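Local coordinates for protein hypothetical aspartyl-tRNA synthetase (Sulfolobus tokodaii, PDB 1WYD) that attaches L-aspartate to tRNA(Asp) and probably also to tRNA(Asn), first activating the amino acid with ATP as a class II aminoacyl-tRNA synthetase, at residues L45-A56 with A81-I92; L102-V110 with R117-R127. All coordinates share one frame; numbering follows the deposited sequence.

Interaction 1. Residues L45-A56 with A81-I92; sequences LGQVVVDKNSSA and APRGIELHAEEI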
loop_
_atom_site.group_PDB
_atom_site.type_symbol
_atom_site.label_atom_id
_atom_site.label_comp_id
_atom_site.label_asym_id
_atom_site.label_seq_id
_atom_site.Cartn_x
_atom_site.Cartn_y
_atom_site.Cartn_z
ATOM N N LEU B 45 21.766 -19.253 3.439
ATOM C CA LEU B 45 22.186 -20.618 3.163
ATOM C C LEU B 45 23.113 -21.145 4.237
ATOM O O LEU B 45 24.155 -20.548 4.514
ATOM C CB LEU B 45 22.898 -20.658 1.816
ATOM C CG LEU B 45 22.074 -20.186 0.628
ATOM C CD1 LEU B 45 22.962 -19.813 -0.550
ATOM C CD2 LEU B 45 21.030 -21.279 0.221
ATOM N N GLY B 46 22.730 -22.248 4.857
ATOM C CA GLY B 46 23.607 -22.954 5.755
ATOM C C GLY B 46 24.115 -24.259 5.172
ATOM O O GLY B 46 23.724 -24.655 4.079
ATOM N N GLN B 47 24.992 -24.928 5.914
ATOM C CA GLN B 47 25.572 -26.212 5.507
ATOM C C GLN B 47 25.245 -27.204 6.594
ATOM O O GLN B 47 25.554 -26.962 7.755
ATOM C CB GLN B 47 27.104 -26.091 5.363
ATOM C CG GLN B 47 27.854 -27.362 4.962
ATOM C CD GLN B 47 29.321 -27.083 4.601
ATOM O OE1 GLN B 47 30.234 -27.343 5.406
ATOM N NE2 GLN B 47 29.547 -26.561 3.393
ATOM N N VAL B 48 24.612 -28.311 6.235
ATOM C CA VAL B 48 24.415 -29.369 7.198
ATOM C C VAL B 48 25.158 -30.616 6.753
ATOM O O VAL B 48 25.287 -30.882 5.560
ATOM C CB VAL B 48 22.886 -29.593 7.640
ATOM C CG1 VAL B 48 21.946 -28.575 7.028
ATOM C CG2 VAL B 48 22.366 -31.041 7.471
ATOM N N VAL B 49 25.671 -31.357 7.726
ATOM C CA VAL B 49 26.372 -32.611 7.485
ATOM C C VAL B 49 25.595 -33.783 8.127
ATOM O O VAL B 49 25.026 -33.660 9.211
ATOM C CB VAL B 49 27.859 -32.536 7.982
ATOM C CG1 VAL B 49 28.727 -33.648 7.366
ATOM C CG2 VAL B 49 28.480 -31.182 7.658
ATOM N N VAL B 50 25.542 -34.894 7.407
ATOM C CA VAL B 50 24.966 -36.135 7.901
ATOM C C VAL B 50 26.034 -37.184 7.666
ATOM O O VAL B 50 26.257 -37.594 6.522
ATOM C CB VAL B 50 23.683 -36.566 7.122
ATOM C CG1 VAL B 50 22.795 -37.430 7.989
ATOM C CG2 VAL B 50 22.904 -35.367 6.601
ATOM N N ASP B 51 26.719 -37.601 8.729
ATOM C CA ASP B 51 27.709 -38.661 8.587
ATOM C C ASP B 51 27.033 -40.023 8.565
ATOM O O ASP B 51 25.842 -40.138 8.870
ATOM C CB ASP B 51 28.880 -38.573 9.595
ATOM C CG ASP B 51 28.434 -38.393 11.032
ATOM O OD1 ASP B 51 27.498 -39.113 11.462
ATOM O OD2 ASP B 51 28.991 -37.570 11.817
ATOM N N LYS B 52 27.805 -41.035 8.174
ATOM C CA LYS B 52 27.299 -42.386 7.961
ATOM C C LYS B 52 26.496 -42.958 9.132
ATOM O O LYS B 52 25.460 -43.576 8.918
ATOM C CB LYS B 52 28.455 -43.339 7.589
ATOM C CG LYS B 52 28.897 -43.258 6.114
ATOM C CD LYS B 52 28.065 -44.189 5.194
ATOM C CE LYS B 52 28.237 -43.854 3.696
ATOM N NZ LYS B 52 27.486 -44.793 2.785
ATOM N N ASN B 53 26.969 -42.767 10.357
ATOM C CA ASN B 53 26.372 -43.493 11.479
ATOM C C ASN B 53 25.251 -42.748 12.224
ATOM O O ASN B 53 24.743 -43.240 13.238
ATOM C CB ASN B 53 27.433 -44.123 12.428
ATOM C CG ASN B 53 28.584 -43.169 12.784
ATOM O OD1 ASN B 53 29.061 -42.401 11.940
ATOM N ND2 ASN B 53 29.040 -43.225 14.046
ATOM N N SER B 54 24.840 -41.592 11.692
ATOM C CA SER B 54 23.680 -40.852 12.213
ATOM C C SER B 54 22.347 -41.556 11.861
ATOM O O SER B 54 22.259 -42.238 10.835
ATOM C CB SER B 54 23.690 -39.418 11.670
ATOM O OG SER B 54 22.673 -38.630 12.268
ATOM N N SER B 55 21.321 -41.403 12.706
ATOM C CA SER B 55 19.992 -41.955 12.384
ATOM C C SER B 55 19.283 -41.160 11.269
ATOM O O SER B 55 18.338 -41.654 10.663
ATOM C CB SER B 55 19.078 -42.121 13.621
ATOM O OG SER B 55 19.606 -41.524 14.806
ATOM N N ALA B 56 19.768 -39.947 10.985
ATOM C CA ALA B 56 19.233 -39.111 9.902
ATOM C C ALA B 56 19.742 -39.490 8.499
ATOM O O ALA B 56 19.255 -38.972 7.486
ATOM C CB ALA B 56 19.515 -37.625 10.187
ATOM N N ALA B 81 33.825 -23.460 6.761
ATOM C CA ALA B 81 32.390 -23.569 6.509
ATOM C C ALA B 81 31.695 -22.192 6.532
ATOM O O ALA B 81 32.246 -21.248 7.102
ATOM C CB ALA B 81 31.771 -24.497 7.539
ATOM N N PRO B 82 30.485 -22.086 5.955
ATOM C CA PRO B 82 29.786 -20.796 5.820
ATOM C C PRO B 82 29.606 -20.088 7.159
ATOM O O PRO B 82 29.174 -20.736 8.131
ATOM C CB PRO B 82 28.407 -21.200 5.277
ATOM C CG PRO B 82 28.613 -22.488 4.630
ATOM C CD PRO B 82 29.667 -23.192 5.415
ATOM N N ARG B 83 29.927 -18.792 7.205
ATOM C CA ARG B 83 29.824 -18.014 8.446
ATOM C C ARG B 83 30.558 -18.692 9.604
ATOM O O ARG B 83 30.285 -18.407 10.775
ATOM C CB ARG B 83 28.364 -17.857 8.855
ATOM C CG ARG B 83 27.576 -16.754 8.186
ATOM C CD ARG B 83 26.074 -16.866 8.507
ATOM N NE ARG B 83 25.396 -17.663 7.486
ATOM C CZ ARG B 83 24.652 -17.144 6.519
ATOM N NH1 ARG B 83 24.458 -15.827 6.454
ATOM N NH2 ARG B 83 24.091 -17.946 5.622
ATOM N N GLY B 84 31.454 -19.615 9.272
ATOM C CA GLY B 84 32.226 -20.335 10.268
ATOM C C GLY B 84 31.566 -21.527 10.946
ATOM O O GLY B 84 32.134 -22.067 11.898
ATOM N N ILE B 85 30.395 -21.951 10.472
ATOM C CA ILE B 85 29.719 -23.103 11.072
ATOM C C ILE B 85 29.056 -24.076 10.100
ATOM O O ILE B 85 28.932 -23.824 8.896
ATOM C CB ILE B 85 28.661 -22.677 12.122
ATOM C CG1 ILE B 85 27.662 -21.687 11.506
ATOM C CG2 ILE B 85 29.324 -22.182 13.412
ATOM C CD1 ILE B 85 26.259 -22.250 11.414
ATOM N N GLU B 86 28.627 -25.190 10.690
ATOM C CA GLU B 86 27.828 -26.206 10.049
ATOM C C GLU B 86 27.047 -26.953 11.132
ATOM O O GLU B 86 27.462 -26.996 12.291
ATOM C CB GLU B 86 28.697 -27.173 9.228
ATOM C CG GLU B 86 30.073 -27.459 9.800
ATOM C CD GLU B 86 30.719 -28.695 9.203
ATOM O OE1 GLU B 86 31.029 -28.698 7.980
ATOM O OE2 GLU B 86 30.920 -29.668 9.973
ATOM N N LEU B 87 25.914 -27.528 10.720
ATOM C CA LEU B 87 25.015 -28.290 11.566
ATOM C C LEU B 87 25.248 -29.759 11.303
ATOM O O LEU B 87 25.167 -30.199 10.159
ATOM C CB LEU B 87 23.576 -27.966 11.178
ATOM C CG LEU B 87 22.469 -27.772 12.219
ATOM C CD1 LEU B 87 21.172 -28.176 11.630
ATOM C CD2 LEU B 87 22.741 -28.520 13.491
ATOM N N HIS B 88 25.520 -30.527 12.355
ATOM C CA HIS B 88 25.747 -31.957 12.208
ATOM C C HIS B 88 24.435 -32.653 12.488
ATOM O O HIS B 88 23.977 -32.687 13.618
ATOM C CB HIS B 88 26.877 -32.423 13.137
ATOM C CG HIS B 88 28.250 -32.092 12.622
ATOM N ND1 HIS B 88 29.376 -32.802 12.985
ATOM C CD2 HIS B 88 28.675 -31.127 11.765
ATOM C CE1 HIS B 88 30.433 -32.290 12.379
ATOM N NE2 HIS B 88 30.036 -31.275 11.630
ATOM N N ALA B 89 23.803 -33.187 11.456
ATOM C CA ALA B 89 22.413 -33.597 11.600
ATOM C C ALA B 89 22.242 -34.821 12.506
ATOM O O ALA B 89 23.051 -35.772 12.442
ATOM C CB ALA B 89 21.794 -33.834 10.252
ATOM N N GLU B 90 21.200 -34.796 13.343
ATOM C CA GLU B 90 20.837 -35.955 14.159
ATOM C C GLU B 90 19.457 -36.479 13.769
ATOM O O GLU B 90 19.183 -37.688 13.834
ATOM C CB GLU B 90 20.863 -35.609 15.656
ATOM C CG GLU B 90 22.208 -35.103 16.178
ATOM C CD GLU B 90 23.232 -36.211 16.449
ATOM O OE1 GLU B 90 22.873 -37.260 17.040
ATOM O OE2 GLU B 90 24.415 -36.029 16.074
ATOM N N GLU B 91 18.589 -35.553 13.367
ATOM C CA GLU B 91 17.218 -35.878 12.980
ATOM C C GLU B 91 16.742 -34.919 11.907
ATOM O O GLU B 91 16.960 -33.706 12.022
ATOM C CB GLU B 91 16.280 -35.818 14.182
ATOM C CG GLU B 91 14.969 -36.552 13.962
ATOM C CD GLU B 91 14.036 -36.475 15.163
ATOM O OE1 GLU B 91 12.971 -37.123 15.122
ATOM O OE2 GLU B 91 14.363 -35.772 16.148
ATOM N N ILE B 92 16.104 -35.484 10.876
ATOM C CA ILE B 92 15.531 -34.733 9.782
ATOM C C ILE B 92 14.087 -35.185 9.554
ATOM O O ILE B 92 13.791 -36.385 9.434
ATOM C CB ILE B 92 16.396 -34.881 8.476
ATOM C CG1 ILE B 92 17.724 -34.100 8.592
ATOM C CG2 ILE B 92 15.595 -34.475 7.195
ATOM C CD1 ILE B 92 18.908 -34.757 7.870
HETATM O O HOH W 1 23.502 -17.047 2.700
#
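Val48 pairs with Leu87 and Val49 with His88 where strands 45-50 and 85-89 run parallel, the one parallel pairing in the mixed sheet of this OB-fold domain. On one face Val48 CB meets Leu87 CB at 4.0 Å, and Trp21 of strand 18-31 packs on both residues. On the other face Val49 sets CG1 anti to its backbone N (chi1 -162°), which leaves CG2 beside that N and facing the Glu86 carboxylate, 3.6 Å from OE1; His88 CD2 approaches the same methyl obliquely. The carboxylate is also met by its own strand: His88 NE2 gives a very short hydrogen bond to Glu86 OE2, with the carboxylate carbon at the ring's edge. Gln47, fully extended, lies alongside Glu86 and points the same way, while crossing the Pro82 ring at about a right angle, CB to CD 3.9 Å. Shortening Gln47 to an alanine would keep CB on the ring but would probably open a gap beside Pro82 CD, where the amide end lay, and leave the Glu86 carboxylate without its amide neighbour. Between the strands, Leu87 N donates to Gln47 O, Val49 N to Leu87 O and Ala89 N to Val49 O. Past the strand, Ala56 CB rests on Ile92 CD1 at 3.7 Å, and the Ser54 hydroxyl donates to Ala89 O (OG to O 2.9 Å). At the far end Arg83 bends back so that NH2 reaches Leu45 O at 2.8 Å; the oxygen lies near the guanidinium plane, but NH2 stands 51° above the carbonyl plane, and one water accepts from both Arg83 NH2 and Leu45 N.

Interaction 2. Residues L102-V110 with R117-R127; sequences LPLDVSGKV and RLRERVLDLRR
Arg117 opens the helical side, its CG against Leu104 CD1 at 3.8 Å and one guanidinium face under Val110 CG1; its NH2 is salt-bridged to Glu416. The loop after strand 91-94 of the OB-fold sheet packs here on short helices 114-118 and 121-125. Glu120, at the N-cap position of helix 121-125, folds at chi2 (-66°) and lays its carboxylate across the Pro103 ring, CD to CG 3.5 Å. Leu123 meets several loop residues: CB touches Leu104 CB, CD1 the Pro103 ring, and its side chain crosses that of Val106 at about a right angle, CD2 to CG2 3.6 Å. Leu104, with CG anti to the backbone N (chi1 -166°), slides its CD1 methyl over the aliphatic CB of Asp124 at 3.8 Å. The Asp124 carboxylate turns the other way into a network with Arg117, Arg121 and Arg127. Of the Arg126 side chain, CB meets Val106 CG1, since the extended chain carries the guanidinium to Glu66 and to Gly197 O of the second subunit. Arg127 lays CG against Val106 O and receives Val110 CG2 over one guanidinium face, 3.6 Å from NH1, while NE and NH2 both grip Asp124 OD1 from the same face of the carboxylate. No hydrogen bond joins the two segments: van der Waals contact, much of it apolar, holds the loop, and the charges of Arg117 and Arg127 are probably balanced in part by Asp124.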
loop_
_atom_site.group_PDB
_atom_site.type_symbol
_atom_site.label_atom_id
_atom_site.label_comp_id
_atom_site.label_asym_id
_atom_site.label_seq_id
_atom_site.Cartn_x
_atom_site.Cartn_y
_atom_site.Cartn_z
ATOM N N LEU B 102 13.603 -31.116 -10.946
ATOM C CA LEU B 102 13.049 -29.765 -10.996
ATOM C C LEU B 102 13.000 -29.283 -12.431
ATOM O O LEU B 102 13.895 -29.597 -13.229
ATOM C CB LEU B 102 13.926 -28.801 -10.212
ATOM C CG LEU B 102 13.947 -28.839 -8.689
ATOM C CD1 LEU B 102 14.716 -27.602 -8.223
ATOM C CD2 LEU B 102 12.559 -28.869 -8.060
ATOM N N PRO B 103 11.966 -28.521 -12.756
ATOM C CA PRO B 103 11.878 -27.873 -14.065
ATOM C C PRO B 103 12.708 -26.582 -14.113
ATOM O O PRO B 103 12.996 -26.062 -15.196
ATOM C CB PRO B 103 10.380 -27.561 -14.200
ATOM C CG PRO B 103 9.896 -27.388 -12.748
ATOM C CD PRO B 103 10.787 -28.248 -11.909
ATOM N N LEU B 104 13.061 -26.054 -12.951
ATOM C CA LEU B 104 13.913 -24.877 -12.901
ATOM C C LEU B 104 14.902 -25.045 -11.764
ATOM O O LEU B 104 14.526 -25.455 -10.671
ATOM C CB LEU B 104 13.063 -23.609 -12.719
ATOM C CG LEU B 104 13.732 -22.265 -12.973
ATOM C CD1 LEU B 104 12.673 -21.280 -13.434
ATOM C CD2 LEU B 104 14.497 -21.718 -11.726
ATOM N N ASP B 105 16.160 -24.704 -12.024
ATOM C CA ASP B 105 17.223 -24.853 -11.037
ATOM C C ASP B 105 17.375 -23.638 -10.146
ATOM O O ASP B 105 17.842 -22.582 -10.588
ATOM C CB ASP B 105 18.553 -25.188 -11.721
ATOM C CG ASP B 105 18.600 -26.625 -12.216
ATOM O OD1 ASP B 105 18.085 -27.545 -11.507
ATOM O OD2 ASP B 105 19.122 -26.940 -13.312
ATOM N N VAL B 106 17.001 -23.798 -8.881
ATOM C CA VAL B 106 17.041 -22.683 -7.933
ATOM C C VAL B 106 18.480 -22.195 -7.661
ATOM O O VAL B 106 18.705 -21.046 -7.280
ATOM C CB VAL B 106 16.230 -23.018 -6.643
ATOM C CG1 VAL B 106 16.304 -21.918 -5.614
ATOM C CG2 VAL B 106 14.761 -23.312 -7.003
ATOM N N SER B 107 19.451 -23.067 -7.876
ATOM C CA SER B 107 20.861 -22.676 -7.731
ATOM C C SER B 107 21.703 -22.767 -9.009
ATOM O O SER B 107 22.913 -22.551 -8.942
ATOM C CB SER B 107 21.542 -23.487 -6.623
ATOM O OG SER B 107 21.344 -24.873 -6.784
ATOM N N GLY B 108 21.078 -23.078 -10.151
ATOM C CA GLY B 108 21.795 -23.288 -11.409
ATOM C C GLY B 108 22.268 -22.111 -12.283
ATOM O O GLY B 108 23.006 -22.334 -13.264
ATOM N N LYS B 109 21.888 -20.879 -11.933
ATOM C CA LYS B 109 22.042 -19.681 -12.801
ATOM C C LYS B 109 20.973 -19.594 -13.900
ATOM O O LYS B 109 20.456 -20.620 -14.374
ATOM C CB LYS B 109 23.465 -19.539 -13.404
ATOM N N VAL B 110 20.660 -18.358 -14.289
ATOM C CA VAL B 110 19.579 -18.067 -15.227
ATOM C C VAL B 110 19.692 -18.831 -16.549
ATOM O O VAL B 110 20.477 -18.468 -17.434
ATOM C CB VAL B 110 19.472 -16.540 -15.534
ATOM C CG1 VAL B 110 18.180 -16.212 -16.287
ATOM C CG2 VAL B 110 19.593 -15.706 -14.250
ATOM N N ARG B 117 10.565 -19.160 -17.286
ATOM C CA ARG B 117 10.679 -18.943 -15.859
ATOM C C ARG B 117 9.351 -18.615 -15.181
ATOM O O ARG B 117 9.103 -19.058 -14.056
ATOM C CB ARG B 117 11.685 -17.823 -15.589
ATOM C CG ARG B 117 13.117 -18.274 -15.754
ATOM C CD ARG B 117 13.950 -17.271 -16.476
ATOM N NE ARG B 117 14.005 -16.045 -15.700
ATOM C CZ ARG B 117 14.229 -14.846 -16.203
ATOM N NH1 ARG B 117 14.421 -14.689 -17.510
ATOM N NH2 ARG B 117 14.258 -13.794 -15.384
ATOM N N LEU B 118 8.519 -17.820 -15.857
ATOM C CA LEU B 118 7.169 -17.514 -15.397
ATOM C C LEU B 118 6.259 -18.748 -15.278
ATOM O O LEU B 118 5.302 -18.737 -14.497
ATOM C CB LEU B 118 6.516 -16.453 -16.286
ATOM C CG LEU B 118 7.121 -15.048 -16.329
ATOM C CD1 LEU B 118 6.465 -14.135 -17.377
ATOM C CD2 LEU B 118 7.006 -14.419 -14.966
ATOM N N ARG B 119 6.534 -19.813 -16.020
ATOM C CA ARG B 119 5.800 -21.068 -15.771
ATOM C C ARG B 119 6.223 -21.684 -14.436
ATOM O O ARG B 119 5.509 -22.528 -13.870
ATOM C CB ARG B 119 6.007 -22.108 -16.882
ATOM C CG ARG B 119 5.097 -21.947 -18.082
ATOM C CD ARG B 119 5.101 -23.174 -19.058
ATOM N NE ARG B 119 6.421 -23.466 -19.635
ATOM C CZ ARG B 119 6.957 -22.816 -20.680
ATOM N NH1 ARG B 119 6.279 -21.827 -21.272
ATOM N NH2 ARG B 119 8.171 -23.146 -21.143
ATOM N N GLU B 120 7.404 -21.290 -13.953
ATOM C CA GLU B 120 7.939 -21.847 -12.711
ATOM C C GLU B 120 8.491 -20.700 -11.887
ATOM O O GLU B 120 9.647 -20.684 -11.441
ATOM C CB GLU B 120 8.981 -22.940 -13.013
ATOM C CG GLU B 120 8.423 -24.116 -13.808
ATOM C CD GLU B 120 7.386 -24.922 -13.031
ATOM O OE1 GLU B 120 7.332 -24.840 -11.780
ATOM O OE2 GLU B 120 6.615 -25.668 -13.682
ATOM N N ARG B 121 7.617 -19.724 -11.702
ATOM C CA ARG B 121 8.002 -18.435 -11.182
ATOM C C ARG B 121 8.473 -18.522 -9.733
ATOM O O ARG B 121 9.446 -17.875 -9.349
ATOM C CB ARG B 121 6.834 -17.469 -11.338
ATOM C CG ARG B 121 7.176 -16.086 -10.940
ATOM C CD ARG B 121 8.410 -15.604 -11.633
ATOM N NE ARG B 121 8.286 -14.178 -11.885
ATOM C CZ ARG B 121 9.256 -13.423 -12.363
ATOM N NH1 ARG B 121 10.438 -13.960 -12.687
ATOM N NH2 ARG B 121 9.005 -12.142 -12.584
ATOM N N VAL B 122 7.782 -19.335 -8.944
ATOM C CA VAL B 122 8.176 -19.607 -7.566
ATOM C C VAL B 122 9.605 -20.141 -7.478
ATOM O O VAL B 122 10.413 -19.671 -6.675
ATOM C CB VAL B 122 7.183 -20.543 -6.899
ATOM C CG1 VAL B 122 7.761 -21.169 -5.625
ATOM C CG2 VAL B 122 5.919 -19.768 -6.572
ATOM N N LEU B 123 9.929 -21.097 -8.324
ATOM C CA LEU B 123 11.261 -21.614 -8.323
ATOM C C LEU B 123 12.223 -20.525 -8.764
ATOM O O LEU B 123 13.298 -20.371 -8.195
ATOM C CB LEU B 123 11.362 -22.871 -9.213
ATOM C CG LEU B 123 10.642 -24.042 -8.549
ATOM C CD1 LEU B 123 10.454 -25.218 -9.528
ATOM C CD2 LEU B 123 11.360 -24.501 -7.292
ATOM N N ASP B 124 11.817 -19.752 -9.755
ATOM C CA ASP B 124 12.634 -18.661 -10.200
ATOM C C ASP B 124 12.810 -17.593 -9.117
ATOM O O ASP B 124 13.889 -17.129 -8.920
ATOM C CB ASP B 124 12.049 -18.048 -11.452
ATOM C CG ASP B 124 12.946 -16.989 -12.040
ATOM O OD1 ASP B 124 14.115 -17.304 -12.404
ATOM O OD2 ASP B 124 12.547 -15.812 -12.181
ATOM N N LEU B 125 11.737 -17.225 -8.423
ATOM C CA LEU B 125 11.763 -16.208 -7.367
ATOM C C LEU B 125 12.631 -16.632 -6.196
ATOM O O LEU B 125 13.220 -15.768 -5.515
ATOM C CB LEU B 125 10.367 -15.976 -6.820
ATOM C CG LEU B 125 9.556 -14.761 -7.270
ATOM C CD1 LEU B 125 10.169 -13.981 -8.433
ATOM C CD2 LEU B 125 8.094 -15.206 -7.525
ATOM N N ARG B 126 12.705 -17.953 -5.966
ATOM C CA ARG B 126 13.534 -18.465 -4.871
ATOM C C ARG B 126 15.039 -18.226 -5.062
ATOM O O ARG B 126 15.805 -18.408 -4.144
ATOM C CB ARG B 126 13.282 -19.943 -4.611
ATOM C CG ARG B 126 11.999 -20.222 -3.909
ATOM C CD ARG B 126 11.769 -21.713 -3.663
ATOM N NE ARG B 126 10.433 -21.953 -3.089
ATOM C CZ ARG B 126 9.804 -23.148 -3.108
ATOM N NH1 ARG B 126 10.363 -24.246 -3.649
ATOM N NH2 ARG B 126 8.614 -23.247 -2.572
ATOM N N ARG B 127 15.457 -17.830 -6.260
ATOM C CA ARG B 127 16.868 -17.727 -6.506
ATOM C C ARG B 127 17.380 -16.544 -5.669
ATOM O O ARG B 127 16.668 -15.549 -5.484
ATOM C CB ARG B 127 17.149 -17.489 -7.982
ATOM C CG ARG B 127 17.049 -18.699 -8.886
ATOM C CD ARG B 127 17.565 -18.446 -10.293
ATOM N NE ARG B 127 16.702 -17.449 -10.922
ATOM C CZ ARG B 127 17.029 -16.179 -11.201
ATOM N NH1 ARG B 127 18.264 -15.689 -10.943
ATOM N NH2 ARG B 127 16.112 -15.395 -11.757
#

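Overall arrangement
Interaction 1 lies within the OB-fold domain, far from the centre of the chain, whereas interaction 2 lies nearer that centre, between the OB-fold sheet and helix 128-150; their centres are 25 Å apart and they share no element. Both are partly buried, yet their chemistry differs. In 45-56 with 81-92, main-chain hydrogen bonds zip two strands of one sheet, with apolar and polar side chains on its faces. In 102-110 with 117-127, an irregular loop leans on short helices through van der Waals contact with no hydrogen bond across, beside an ion-pair network. Interaction 1 touches no other subunit; interaction 2 lies at the dimer interface. Strand 34-41 neighbours both, flanking strand 45-50 and offering Arg40 to Val106 and Arg126.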